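Local coordinates for tetraacyldisaccharide 4'-kinase (Aquifex aeolicus, PDB 4ITN), which probably transfers the gamma-phosphate of ATP to the 4'-position of a tetraacyldisaccharide 1-phosphate, forming lipid IVA in lipid A biosynthesis, at residues V41-V46 / N169-L174; E228-S233 / E273-T278; K65-L70 / V134-D139. All coordinates share one frame; numbering follows the deposited sequence.

In the fold
From the N terminus the chain first runs through strand 38-43, whose end opens contact 1; that contact closes only when 169-174 returns, 123 residues later. Contact 3 is nested inside this loop, with strand 67-71 closed by strand 134-138. The two meet: strands 38-43 and 134-138 are neighbours, Val41 N lies 3.0 Å from Leu137 O, and Arg171 reaches toward Asp139. Contact 2 follows in series, pairing strands 229-233 and 275-277 on the other side of the chain's centre, its centre 33 Å from each of the others. Contacts 1 and 3 tie together strands and loops around the predicted ATP site, while contact 2 joins two strands of the part that follows.

Contact 1: V41-V46 / N169-L174; sequences VGNLSV and NLREPL
Arg171 grips the turn at Asn43-Val46 twice, once through backbone and once through side chain. Its amide N donates to Leu44 O at 2.7 Å, and its NH2 donates to Asn43 O at 3.0 Å, approaching from above the carbonyl plane with an N-H...O angle of 142°. Ser45 O lies just as near NH2, while Val46 CA sits over the centre of one guanidinium face. The side chain bends at chi3 (-65°), which turns the guanidinium back over the loop. An alanine here has no guanidinium to offer, so Asn43 O would probably be left to Gln142 and the start of the predicted ATP-binding loop, probably the P-loop, would be less firmly held. Leu44 supplies the apolar part: its CD1 meets Leu174 CD2 at 3.5 Å, the two side chains crossing at about a right angle, and its CB touches Leu170 CD2 at 3.8 Å. Ser45 CA also makes a C-H...O contact with Asn169 O. In the second shell, Asp159 takes Ser45 OG, Gln142 bonds Asn43 O and Glu172 OE1, and Asn21 and Arg179 hold Glu172 OE2. Strand 150-155 packs against Leu44 through Leu153 and Leu155, and helix 7-25 backs Glu172 and Pro173 through Ile17.

Contact 2: E228-S233 / E273-T278; sequences EVIAFS and EIYLTT
Phe232 and Thr277 pack tightly across this parallel strand pair. Thr277 CB stands over one face of the Phe232 ring, 3.7 Å from its centroid and offset toward the rim, a CH-pi contact. With OG1 anti to the backbone N (chi1 -164°), the hydroxyl also lies over that face and donates to Phe232 O at 3.0 Å, from well above the carbonyl plane. The ring crosses Tyr275 at about a right angle, with Tyr275 CB at its edge. On the face of Ala231 and Leu276, Val229 CG1 presses on Leu276 CG at 3.4 Å, tighter than usual carbon packing. Along the backbones Ile230 N donates to Ile274 O, and Ile230 O accepts from Leu276 N at 2.9 Å. The Glu273 end is looser: Ile230 CD1 lies alongside Tyr275 CE2 at 3.8 Å, but Glu273 OE1 comes no nearer to CD1 than 4.1 Å, its charge being taken by Lys253, and Glu228 is exposed. At the other end Thr278 is the N-cap of the helix that follows, its OG1 bonded to Asp281. Strands 252-257 and 291-300 flank the pair and helix 238-247 covers Ala231 and Leu276, the parallel sheet and helix packing of an alpha/beta fold.

Contact 3: K65-L70 / V134-D139; sequences KRVCIL and VFILDD
Phe135 and Leu70 both carry CG anti to their carbonyl carbon (chi1 -74° and -61°), and these torsions bring the leucine branch against the ring: Leu70 CG lies 3.6 Å from Phe135 CD1. Cys68 takes the other course, SG anti to the backbone N, which places the sulfur at the ring's edge, 5.2 Å from the centroid, while its CB touches Phe135 CE1 at 3.8 Å. Further along the same sheet face, Leu70 CD1 meets Leu137 CD2 at 3.7 Å. The opposite face is lined by Val67, Ile69, Val134 and Ile136: Val67 CG2 lies beside Val134 CG1 and Val67 CG1 reaches Ile136 CD1 at 3.7 Å; near the end Ile69 CG2 packs on Asp138 CB. Parallel bonding fixes this register. Cys68 N and Leu70 N donate to Val134 O and Ile136 O, the second bond being short at 2.7 Å, and Ile136 N and Asp138 N donate back to Cys68 O and Leu70 O; a further bond at the start, Val134 N to Arg66 O, is weak. Asp138 OD1 forms a salt bridge with Lys51 of the predicted ATP site; the hydrophobic run Val134 to Leu137 ending in this aspartate is consistent with Walker B in a P-loop NTPase. The pair lies between strand 112-115, bonded to Val67 and Ile69, and strand 38-43, with helix 49-61 over Ile69 and Ile136 and helix 119-130 over Cys68 and Phe135.

Contact 1: V41-V46 / N169-L174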
ATOM      1  N   VAL A  41       3.947   3.984   7.714  1.00 25.50           N
ATOM      2  CA  VAL A  41       2.740   3.170   7.589  1.00 33.15           C
ATOM      3  C   VAL A  41       3.196   1.737   7.394  1.00 35.52           C
ATOM      4  O   VAL A  41       4.081   1.471   6.580  1.00 34.53           O
ATOM      5  CB  VAL A  41       1.876   3.586   6.357  1.00 34.53           C
ATOM      6  CG1 VAL A  41       0.688   2.626   6.176  1.00 28.29           C
ATOM      7  CG2 VAL A  41       1.353   5.001   6.525  1.00 35.54           C
ATOM      8  N   GLY A  42       2.613   0.807   8.147  1.00 37.81           N
ATOM      9  CA  GLY A  42       2.940  -0.599   7.975  1.00 39.74           C
ATOM     10  C   GLY A  42       1.978  -1.549   8.659  1.00 42.01           C
ATOM     11  O   GLY A  42       0.915  -1.143   9.136  1.00 38.03           O
ATOM     12  N   ASN A  43       2.370  -2.820   8.729  1.00 40.15           N
ATOM     13  CA  ASN A  43       1.590  -3.853   9.406  1.00 46.24           C
ATOM     14  C   ASN A  43       2.456  -4.954  10.023  1.00 47.41           C
ATOM     15  O   ASN A  43       3.642  -5.055   9.729  1.00 36.65           O
ATOM     16  CB  ASN A  43       0.588  -4.499   8.446  1.00 60.68           C
ATOM     17  CG  ASN A  43       0.459  -3.751   7.134  1.00 60.80           C
ATOM     18  OD1 ASN A  43       1.403  -3.122   6.664  1.00 64.53           O
ATOM     19  ND2 ASN A  43      -0.719  -3.824   6.535  1.00 55.07           N
ATOM     20  N   LEU A  44       1.847  -5.777  10.875  1.00 39.87           N
ATOM     21  CA  LEU A  44       2.463  -7.009  11.356  1.00 48.27           C
ATOM     22  C   LEU A  44       2.579  -8.088  10.285  1.00 60.12           C
ATOM     23  O   LEU A  44       3.611  -8.738  10.142  1.00 57.19           O
ATOM     24  CB  LEU A  44       1.707  -7.532  12.576  1.00 50.27           C
ATOM     25  CG  LEU A  44       1.526  -6.489  13.678  1.00 50.33           C
ATOM     26  CD1 LEU A  44       0.773  -7.060  14.865  1.00 54.50           C
ATOM     27  CD2 LEU A  44       2.868  -5.925  14.110  1.00 42.57           C
ATOM     28  N   SER A  45       1.497  -8.260   9.536  1.00 52.48           N
ATOM     29  CA  SER A  45       1.439  -9.186   8.416  1.00 50.08           C
ATOM     30  C   SER A  45       1.876  -8.456   7.165  1.00 56.42           C
ATOM     31  O   SER A  45       2.109  -7.252   7.199  1.00 49.74           O
ATOM     32  CB  SER A  45       0.036  -9.760   8.239  1.00 58.16           C
ATOM     33  OG  SER A  45      -0.952  -8.835   8.643  1.00 55.70           O
ATOM     34  N   VAL A  46       2.014  -9.176   6.062  1.00 61.59           N
ATOM     35  CA  VAL A  46       2.388  -8.516   4.827  1.00 73.38           C
ATOM     36  C   VAL A  46       1.310  -7.531   4.378  1.00 66.36           C
ATOM     37  O   VAL A  46       0.128  -7.853   4.327  1.00 66.68           O
ATOM     38  CB  VAL A  46       2.656  -9.536   3.707  1.00 75.41           C
ATOM     39  CG1 VAL A  46       3.306  -8.853   2.515  1.00 71.16           C
ATOM     40  CG2 VAL A  46       3.532 -10.663   4.227  1.00 74.27           C
ATOM     41  N   ASN A 169       1.008 -15.750   9.241  1.00 51.09           N
ATOM     42  CA  ASN A 169       1.470 -14.608   8.440  1.00 54.41           C
ATOM     43  C   ASN A 169       2.141 -13.468   9.216  1.00 53.20           C
ATOM     44  O   ASN A 169       2.641 -12.522   8.609  1.00 43.36           O
ATOM     45  CB  ASN A 169       0.333 -14.027   7.567  1.00 52.08           C
ATOM     46  CG  ASN A 169      -0.501 -15.109   6.901  1.00 62.21           C
ATOM     47  OD1 ASN A 169      -0.023 -15.827   6.018  1.00 62.52           O
ATOM     48  ND2 ASN A 169      -1.751 -15.239   7.333  1.00 61.59           N
ATOM     49  N   LEU A 170       2.153 -13.523  10.543  1.00 55.49           N
ATOM     50  CA  LEU A 170       2.766 -12.419  11.301  1.00 49.60           C
ATOM     51  C   LEU A 170       4.287 -12.340  11.098  1.00 41.43           C
ATOM     52  O   LEU A 170       5.020 -13.308  11.330  1.00 55.03           O
ATOM     53  CB  LEU A 170       2.421 -12.501  12.795  1.00 49.08           C
ATOM     54  CG  LEU A 170       0.933 -12.421  13.151  1.00 50.18           C
ATOM     55  CD1 LEU A 170       0.730 -12.594  14.652  1.00 47.71           C
ATOM     56  CD2 LEU A 170       0.354 -11.086  12.684  1.00 46.84           C
ATOM     57  N   ARG A 171       4.751 -11.188  10.626  1.00 41.65           N
ATOM     58  CA  ARG A 171       6.181 -10.889  10.575  1.00 50.62           C
ATOM     59  C   ARG A 171       6.727 -10.605  11.988  1.00 52.36           C
ATOM     60  O   ARG A 171       7.923 -10.759  12.235  1.00 45.99           O
ATOM     61  CB  ARG A 171       6.475  -9.714   9.610  1.00 43.42           C
ATOM     62  CG  ARG A 171       6.247 -10.038   8.115  1.00 58.40           C
ATOM     63  CD  ARG A 171       6.564  -8.853   7.184  1.00 58.06           C
ATOM     64  NE  ARG A 171       5.646  -7.743   7.409  1.00 53.72           N
ATOM     65  CZ  ARG A 171       5.576  -6.632   6.669  1.00 62.04           C
ATOM     66  NH1 ARG A 171       6.366  -6.446   5.619  1.00 69.91           N
ATOM     67  NH2 ARG A 171       4.694  -5.701   6.987  1.00 46.97           N
ATOM     68  N   GLU A 172       5.842 -10.207  12.906  1.00 50.20           N
ATOM     69  CA  GLU A 172       6.220  -9.893  14.293  1.00 40.86           C
ATOM     70  C   GLU A 172       5.126 -10.266  15.279  1.00 51.08           C
ATOM     71  O   GLU A 172       3.933 -10.190  14.934  1.00 49.94           O
ATOM     72  CB  GLU A 172       6.481  -8.390  14.442  1.00 56.87           C
ATOM     73  CG  GLU A 172       7.733  -7.883  13.794  1.00 59.48           C
ATOM     74  CD  GLU A 172       8.015  -6.441  14.167  1.00 53.85           C
ATOM     75  OE1 GLU A 172       7.332  -5.534  13.629  1.00 46.56           O
ATOM     76  OE2 GLU A 172       8.923  -6.214  15.006  1.00 47.57           O
ATOM     77  N   PRO A 173       5.514 -10.638  16.524  1.00 52.43           N
ATOM     78  CA  PRO A 173       4.519 -10.980  17.555  1.00 55.57           C
ATOM     79  C   PRO A 173       3.548  -9.817  17.815  1.00 48.33           C
ATOM     80  O   PRO A 173       3.914  -8.651  17.575  1.00 48.02           O
ATOM     81  CB  PRO A 173       5.371 -11.237  18.802  1.00 54.66           C
ATOM     82  CG  PRO A 173       6.727 -11.570  18.274  1.00 63.01           C
ATOM     83  CD  PRO A 173       6.886 -10.703  17.052  1.00 50.36           C
ATOM     84  N   LEU A 174       2.337 -10.113  18.287  1.00 49.01           N
ATOM     85  CA  LEU A 174       1.315  -9.068  18.446  1.00 52.70           C
ATOM     86  C   LEU A 174       1.712  -7.994  19.467  1.00 56.01           C
ATOM     87  O   LEU A 174       1.312  -6.844  19.339  1.00 61.01           O
ATOM     88  CB  LEU A 174      -0.050  -9.689  18.799  1.00 67.17           C
ATOM     89  CG  LEU A 174      -0.778 -10.465  17.688  1.00 71.16           C
ATOM     90  CD1 LEU A 174      -2.048 -11.139  18.198  1.00 73.34           C
ATOM     91  CD2 LEU A 174      -1.117  -9.543  16.517  1.00 60.87           C
TER

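Contact 2: E228-S233 / E273-T278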
ATOM      1  N   GLU A 228     -22.521  -4.288 -21.007  1.00109.79           N
ATOM      2  CA  GLU A 228     -21.982  -5.513 -20.421  1.00108.61           C
ATOM      3  C   GLU A 228     -20.465  -5.511 -20.585  1.00102.06           C
ATOM      4  O   GLU A 228     -19.950  -4.988 -21.567  1.00110.96           O
ATOM      5  CB  GLU A 228     -22.628  -6.747 -21.058  1.00124.53           C
ATOM      6  CG  GLU A 228     -24.151  -6.705 -21.008  1.00131.68           C
ATOM      7  CD  GLU A 228     -24.810  -7.920 -21.628  1.00136.98           C
ATOM      8  OE1 GLU A 228     -25.866  -7.747 -22.273  1.00139.57           O
ATOM      9  OE2 GLU A 228     -24.285  -9.043 -21.456  1.00135.93           O
ATOM     10  N   VAL A 229     -19.757  -6.089 -19.620  1.00 86.65           N
ATOM     11  CA  VAL A 229     -18.314  -5.902 -19.494  1.00 76.75           C
ATOM     12  C   VAL A 229     -17.549  -7.232 -19.489  1.00 87.16           C
ATOM     13  O   VAL A 229     -18.045  -8.232 -18.981  1.00 95.99           O
ATOM     14  CB  VAL A 229     -17.994  -5.097 -18.177  1.00 84.70           C
ATOM     15  CG1 VAL A 229     -16.500  -4.978 -17.933  1.00 68.12           C
ATOM     16  CG2 VAL A 229     -18.659  -3.719 -18.173  1.00 71.74           C
ATOM     17  N   ILE A 230     -16.353  -7.248 -20.073  1.00 86.64           N
ATOM     18  CA  ILE A 230     -15.445  -8.379 -19.920  1.00 84.76           C
ATOM     19  C   ILE A 230     -14.476  -8.005 -18.802  1.00 98.09           C
ATOM     20  O   ILE A 230     -14.147  -6.831 -18.645  1.00100.81           O
ATOM     21  CB  ILE A 230     -14.650  -8.641 -21.214  1.00 88.70           C
ATOM     22  CG1 ILE A 230     -15.595  -8.709 -22.418  1.00 96.68           C
ATOM     23  CG2 ILE A 230     -13.838  -9.927 -21.104  1.00 77.06           C
ATOM     24  CD1 ILE A 230     -14.881  -8.837 -23.758  1.00 93.21           C
ATOM     25  N   ALA A 231     -14.033  -8.987 -18.021  1.00101.36           N
ATOM     26  CA  ALA A 231     -13.077  -8.741 -16.943  1.00 96.84           C
ATOM     27  C   ALA A 231     -11.999  -9.817 -16.899  1.00 97.34           C
ATOM     28  O   ALA A 231     -12.187 -10.914 -17.431  1.00103.11           O
ATOM     29  CB  ALA A 231     -13.789  -8.651 -15.604  1.00100.00           C
ATOM     30  N   PHE A 232     -10.878  -9.499 -16.256  1.00 90.36           N
ATOM     31  CA  PHE A 232      -9.745 -10.418 -16.155  1.00 96.15           C
ATOM     32  C   PHE A 232      -8.772 -10.003 -15.031  1.00 98.97           C
ATOM     33  O   PHE A 232      -8.811  -8.861 -14.569  1.00 97.13           O
ATOM     34  CB  PHE A 232      -9.024 -10.511 -17.506  1.00 84.35           C
ATOM     35  CG  PHE A 232      -8.408  -9.216 -17.955  1.00 86.05           C
ATOM     36  CD1 PHE A 232      -9.154  -8.286 -18.668  1.00 82.30           C
ATOM     37  CD2 PHE A 232      -7.082  -8.925 -17.656  1.00 84.15           C
ATOM     38  CE1 PHE A 232      -8.588  -7.092 -19.076  1.00 77.48           C
ATOM     39  CE2 PHE A 232      -6.512  -7.736 -18.059  1.00 74.05           C
ATOM     40  CZ  PHE A 232      -7.267  -6.821 -18.772  1.00 81.77           C
ATOM     41  N   SER A 233      -7.985 -10.966 -14.553  1.00110.77           N
ATOM     42  CA  SER A 233      -6.989 -10.748 -13.505  1.00114.60           C
ATOM     43  C   SER A 233      -5.893 -11.811 -13.583  1.00125.69           C
ATOM     44  O   SER A 233      -6.111 -12.884 -14.139  1.00130.08           O
ATOM     45  CB  SER A 233      -7.651 -10.775 -12.131  1.00114.12           C
ATOM     46  OG  SER A 233      -8.832  -9.995 -12.126  1.00120.04           O
ATOM     47  N   GLU A 273     -15.234  -2.944 -27.248  1.00 74.33           N
ATOM     48  CA  GLU A 273     -15.718  -3.632 -26.061  1.00 75.40           C
ATOM     49  C   GLU A 273     -15.165  -2.887 -24.855  1.00 74.56           C
ATOM     50  O   GLU A 273     -14.332  -2.001 -25.023  1.00 69.52           O
ATOM     51  CB  GLU A 273     -15.292  -5.105 -26.066  1.00 69.68           C
ATOM     52  CG  GLU A 273     -15.913  -5.931 -27.213  1.00 77.79           C
ATOM     53  CD  GLU A 273     -17.317  -6.433 -26.889  1.00 82.72           C
ATOM     54  OE1 GLU A 273     -17.657  -6.512 -25.686  1.00 81.40           O
ATOM     55  OE2 GLU A 273     -18.079  -6.760 -27.832  1.00 94.68           O
ATOM     56  N   ILE A 274     -15.628  -3.228 -23.653  1.00 76.97           N
ATOM     57  CA  ILE A 274     -15.143  -2.584 -22.423  1.00 69.32           C
ATOM     58  C   ILE A 274     -14.580  -3.623 -21.448  1.00 72.83           C
ATOM     59  O   ILE A 274     -15.194  -4.672 -21.224  1.00 75.06           O
ATOM     60  CB  ILE A 274     -16.254  -1.738 -21.737  1.00 67.40           C
ATOM     61  CG1 ILE A 274     -16.705  -0.595 -22.659  1.00 78.11           C
ATOM     62  CG2 ILE A 274     -15.780  -1.180 -20.389  1.00 67.07           C
ATOM     63  CD1 ILE A 274     -15.580   0.385 -23.040  1.00 73.06           C
ATOM     64  N   TYR A 275     -13.407  -3.331 -20.887  1.00 65.71           N
ATOM     65  CA  TYR A 275     -12.702  -4.259 -20.001  1.00 68.92           C
ATOM     66  C   TYR A 275     -12.522  -3.682 -18.597  1.00 70.16           C
ATOM     67  O   TYR A 275     -12.308  -2.483 -18.435  1.00 62.82           O
ATOM     68  CB  TYR A 275     -11.326  -4.614 -20.588  1.00 63.33           C
ATOM     69  CG  TYR A 275     -11.404  -5.340 -21.916  1.00 71.20           C
ATOM     70  CD1 TYR A 275     -11.594  -4.639 -23.100  1.00 62.43           C
ATOM     71  CD2 TYR A 275     -11.287  -6.720 -21.982  1.00 65.61           C
ATOM     72  CE1 TYR A 275     -11.672  -5.294 -24.318  1.00 69.57           C
ATOM     73  CE2 TYR A 275     -11.369  -7.390 -23.203  1.00 74.29           C
ATOM     74  CZ  TYR A 275     -11.560  -6.666 -24.367  1.00 67.22           C
ATOM     75  OH  TYR A 275     -11.642  -7.309 -25.581  1.00 69.05           O
ATOM     76  N   LEU A 276     -12.621  -4.543 -17.588  1.00 73.06           N
ATOM     77  CA  LEU A 276     -12.257  -4.183 -16.225  1.00 71.21           C
ATOM     78  C   LEU A 276     -11.137  -5.114 -15.779  1.00 78.65           C
ATOM     79  O   LEU A 276     -11.214  -6.328 -16.000  1.00 76.39           O
ATOM     80  CB  LEU A 276     -13.451  -4.314 -15.278  1.00 64.45           C
ATOM     81  CG  LEU A 276     -14.638  -3.381 -15.508  1.00 75.42           C
ATOM     82  CD1 LEU A 276     -15.607  -3.450 -14.335  1.00 85.36           C
ATOM     83  CD2 LEU A 276     -14.132  -1.972 -15.688  1.00 73.68           C
ATOM     84  N   THR A 277     -10.087  -4.549 -15.183  1.00 69.23           N
ATOM     85  CA  THR A 277      -8.993  -5.355 -14.639  1.00 57.91           C
ATOM     86  C   THR A 277      -8.550  -4.751 -13.308  1.00 68.15           C
ATOM     87  O   THR A 277      -9.182  -3.803 -12.836  1.00 61.19           O
ATOM     88  CB  THR A 277      -7.807  -5.483 -15.637  1.00 69.67           C
ATOM     89  OG1 THR A 277      -6.941  -6.558 -15.241  1.00 68.82           O
ATOM     90  CG2 THR A 277      -7.014  -4.187 -15.729  1.00 57.55           C
ATOM     91  N   THR A 278      -7.500  -5.299 -12.688  1.00 70.17           N
ATOM     92  CA  THR A 278      -6.982  -4.737 -11.430  1.00 73.64           C
ATOM     93  C   THR A 278      -5.953  -3.646 -11.723  1.00 72.44           C
ATOM     94  O   THR A 278      -5.261  -3.711 -12.744  1.00 61.61           O
ATOM     95  CB  THR A 278      -6.363  -5.824 -10.504  1.00 79.96           C
ATOM     96  OG1 THR A 278      -5.094  -6.253 -11.019  1.00 72.06           O
ATOM     97  CG2 THR A 278      -7.297  -7.024 -10.373  1.00 84.72           C
TER

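Contact 3: K65-L70 / V134-D139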
ATOM      1  N   LYS A  65       1.476  19.970   1.549  1.00 53.51           N
ATOM      2  CA  LYS A  65       2.897  19.752   1.801  1.00 45.71           C
ATOM      3  C   LYS A  65       3.548  19.103   0.580  1.00 53.91           C
ATOM      4  O   LYS A  65       2.884  18.401  -0.191  1.00 51.04           O
ATOM      5  CB  LYS A  65       3.077  18.810   3.006  1.00 40.82           C
ATOM      6  CG  LYS A  65       2.648  19.412   4.336  1.00 51.42           C
ATOM      7  CD  LYS A  65       3.496  20.639   4.681  1.00 52.51           C
ATOM      8  CE  LYS A  65       3.061  21.256   5.991  1.00 63.73           C
ATOM      9  NZ  LYS A  65       4.104  22.196   6.511  1.00 62.38           N
ATOM     10  N   ARG A  66       4.849  19.304   0.415  1.00 52.86           N
ATOM     11  CA  ARG A  66       5.590  18.531  -0.575  1.00 46.55           C
ATOM     12  C   ARG A  66       5.847  17.126  -0.025  1.00 56.15           C
ATOM     13  O   ARG A  66       6.649  16.956   0.871  1.00 42.51           O
ATOM     14  CB  ARG A  66       6.885  19.253  -0.942  1.00 49.16           C
ATOM     15  CG  ARG A  66       6.629  20.668  -1.581  1.00 44.29           C
ATOM     16  CD  ARG A  66       7.925  21.461  -1.719  1.00 57.76           C
ATOM     17  NE  ARG A  66       8.863  20.807  -2.630  1.00 65.66           N
ATOM     18  CZ  ARG A  66       8.910  20.997  -3.952  1.00 69.71           C
ATOM     19  NH1 ARG A  66       8.068  21.838  -4.553  1.00 69.30           N
ATOM     20  NH2 ARG A  66       9.809  20.337  -4.677  1.00 60.07           N
ATOM     21  N   VAL A  67       5.149  16.127  -0.559  1.00 43.90           N
ATOM     22  CA  VAL A  67       5.188  14.778  -0.016  1.00 36.46           C
ATOM     23  C   VAL A  67       6.051  13.846  -0.871  1.00 42.64           C
ATOM     24  O   VAL A  67       5.953  13.843  -2.109  1.00 36.74           O
ATOM     25  CB  VAL A  67       3.756  14.187   0.051  1.00 49.32           C
ATOM     26  CG1 VAL A  67       3.782  12.763   0.585  1.00 34.95           C
ATOM     27  CG2 VAL A  67       2.825  15.081   0.892  1.00 41.90           C
ATOM     28  N   CYS A  68       6.892  13.057  -0.204  1.00 37.54           N
ATOM     29  CA  CYS A  68       7.639  11.971  -0.840  1.00 35.21           C
ATOM     30  C   CYS A  68       7.434  10.629  -0.157  1.00 31.59           C
ATOM     31  O   CYS A  68       7.667  10.475   1.045  1.00 33.86           O
ATOM     32  CB  CYS A  68       9.144  12.259  -0.835  1.00 33.51           C
ATOM     33  SG  CYS A  68      10.079  11.078  -1.803  1.00 42.32           S
ATOM     34  N   ILE A  69       7.025   9.635  -0.929  1.00 35.14           N
ATOM     35  CA  ILE A  69       6.851   8.304  -0.374  1.00 36.46           C
ATOM     36  C   ILE A  69       8.179   7.556  -0.508  1.00 42.69           C
ATOM     37  O   ILE A  69       8.801   7.567  -1.571  1.00 36.30           O
ATOM     38  CB  ILE A  69       5.735   7.544  -1.142  1.00 35.10           C
ATOM     39  CG1 ILE A  69       4.353   8.163  -0.824  1.00 37.69           C
ATOM     40  CG2 ILE A  69       5.749   6.065  -0.800  1.00 32.17           C
ATOM     41  CD1 ILE A  69       3.240   7.564  -1.686  1.00 43.56           C
ATOM     42  N   LEU A  70       8.630   6.929   0.575  1.00 30.53           N
ATOM     43  CA  LEU A  70       9.822   6.061   0.524  1.00 31.51           C
ATOM     44  C   LEU A  70       9.387   4.615   0.532  1.00 31.75           C
ATOM     45  O   LEU A  70       8.931   4.121   1.556  1.00 35.06           O
ATOM     46  CB  LEU A  70      10.709   6.291   1.765  1.00 32.17           C
ATOM     47  CG  LEU A  70      11.235   7.730   1.869  1.00 40.71           C
ATOM     48  CD1 LEU A  70      12.122   7.932   3.103  1.00 29.87           C
ATOM     49  CD2 LEU A  70      12.014   8.017   0.587  1.00 36.51           C
ATOM     50  N   VAL A 134       7.784  16.291   3.927  1.00 44.16           N
ATOM     51  CA  VAL A 134       7.423  15.147   4.775  1.00 42.93           C
ATOM     52  C   VAL A 134       7.584  13.847   4.007  1.00 39.94           C
ATOM     53  O   VAL A 134       7.307  13.805   2.803  1.00 36.98           O
ATOM     54  CB  VAL A 134       5.977  15.270   5.317  1.00 40.62           C
ATOM     55  CG1 VAL A 134       4.954  15.443   4.155  1.00 35.57           C
ATOM     56  CG2 VAL A 134       5.625  14.081   6.197  1.00 35.21           C
ATOM     57  N   PHE A 135       8.065  12.806   4.690  1.00 36.03           N
ATOM     58  CA  PHE A 135       8.218  11.476   4.108  1.00 37.81           C
ATOM     59  C   PHE A 135       7.115  10.562   4.598  1.00 39.40           C
ATOM     60  O   PHE A 135       6.709  10.626   5.756  1.00 32.83           O
ATOM     61  CB  PHE A 135       9.587  10.860   4.471  1.00 33.04           C
ATOM     62  CG  PHE A 135      10.741  11.475   3.723  1.00 38.75           C
ATOM     63  CD1 PHE A 135      10.889  11.259   2.362  1.00 36.56           C
ATOM     64  CD2 PHE A 135      11.654  12.296   4.373  1.00 31.53           C
ATOM     65  CE1 PHE A 135      11.940  11.853   1.639  1.00 36.04           C
ATOM     66  CE2 PHE A 135      12.710  12.892   3.667  1.00 40.69           C
ATOM     67  CZ  PHE A 135      12.863  12.665   2.296  1.00 34.80           C
ATOM     68  N   ILE A 136       6.618   9.713   3.711  1.00 32.27           N
ATOM     69  CA  ILE A 136       5.784   8.613   4.157  1.00 27.37           C
ATOM     70  C   ILE A 136       6.545   7.329   3.881  1.00 30.62           C
ATOM     71  O   ILE A 136       6.955   7.080   2.745  1.00 28.13           O
ATOM     72  CB  ILE A 136       4.430   8.594   3.438  1.00 36.97           C
ATOM     73  CG1 ILE A 136       3.636   9.882   3.771  1.00 30.68           C
ATOM     74  CG2 ILE A 136       3.620   7.360   3.843  1.00 25.26           C
ATOM     75  CD1 ILE A 136       2.446  10.073   2.771  1.00 29.98           C
ATOM     76  N   LEU A 137       6.770   6.527   4.925  1.00 24.59           N
ATOM     77  CA  LEU A 137       7.407   5.226   4.720  1.00 31.32           C
ATOM     78  C   LEU A 137       6.326   4.255   4.328  1.00 34.17           C
ATOM     79  O   LEU A 137       5.467   3.902   5.133  1.00 39.56           O
ATOM     80  CB  LEU A 137       8.068   4.697   5.997  1.00 37.23           C
ATOM     81  CG  LEU A 137       9.100   5.582   6.676  1.00 42.21           C
ATOM     82  CD1 LEU A 137       9.937   4.736   7.659  1.00 44.11           C
ATOM     83  CD2 LEU A 137       9.977   6.192   5.590  1.00 40.34           C
ATOM     84  N   ASP A 138       6.375   3.790   3.089  1.00 30.18           N
ATOM     85  CA  ASP A 138       5.506   2.714   2.670  1.00 29.95           C
ATOM     86  C   ASP A 138       6.088   1.442   3.278  1.00 34.03           C
ATOM     87  O   ASP A 138       7.270   1.160   3.106  1.00 43.59           O
ATOM     88  CB  ASP A 138       5.502   2.640   1.144  1.00 32.37           C
ATOM     89  CG  ASP A 138       4.689   1.486   0.610  1.00 42.66           C
ATOM     90  OD1 ASP A 138       3.922   0.882   1.380  1.00 49.24           O
ATOM     91  OD2 ASP A 138       4.820   1.184  -0.590  1.00 51.90           O
ATOM     92  N   ASP A 139       5.265   0.671   3.979  1.00 31.79           N
ATOM     93  CA  ASP A 139       5.730  -0.561   4.612  1.00 29.60           C
ATOM     94  C   ASP A 139       6.943  -0.381   5.537  1.00 34.57           C
ATOM     95  O   ASP A 139       7.929  -1.094   5.402  1.00 34.14           O
ATOM     96  CB  ASP A 139       6.035  -1.618   3.551  1.00 33.63           C
ATOM     97  CG  ASP A 139       6.146  -3.009   4.130  1.00 46.84           C
ATOM     98  OD1 ASP A 139       6.122  -3.144   5.367  1.00 51.17           O
ATOM     99  OD2 ASP A 139       6.257  -3.969   3.347  1.00 44.68           O
TER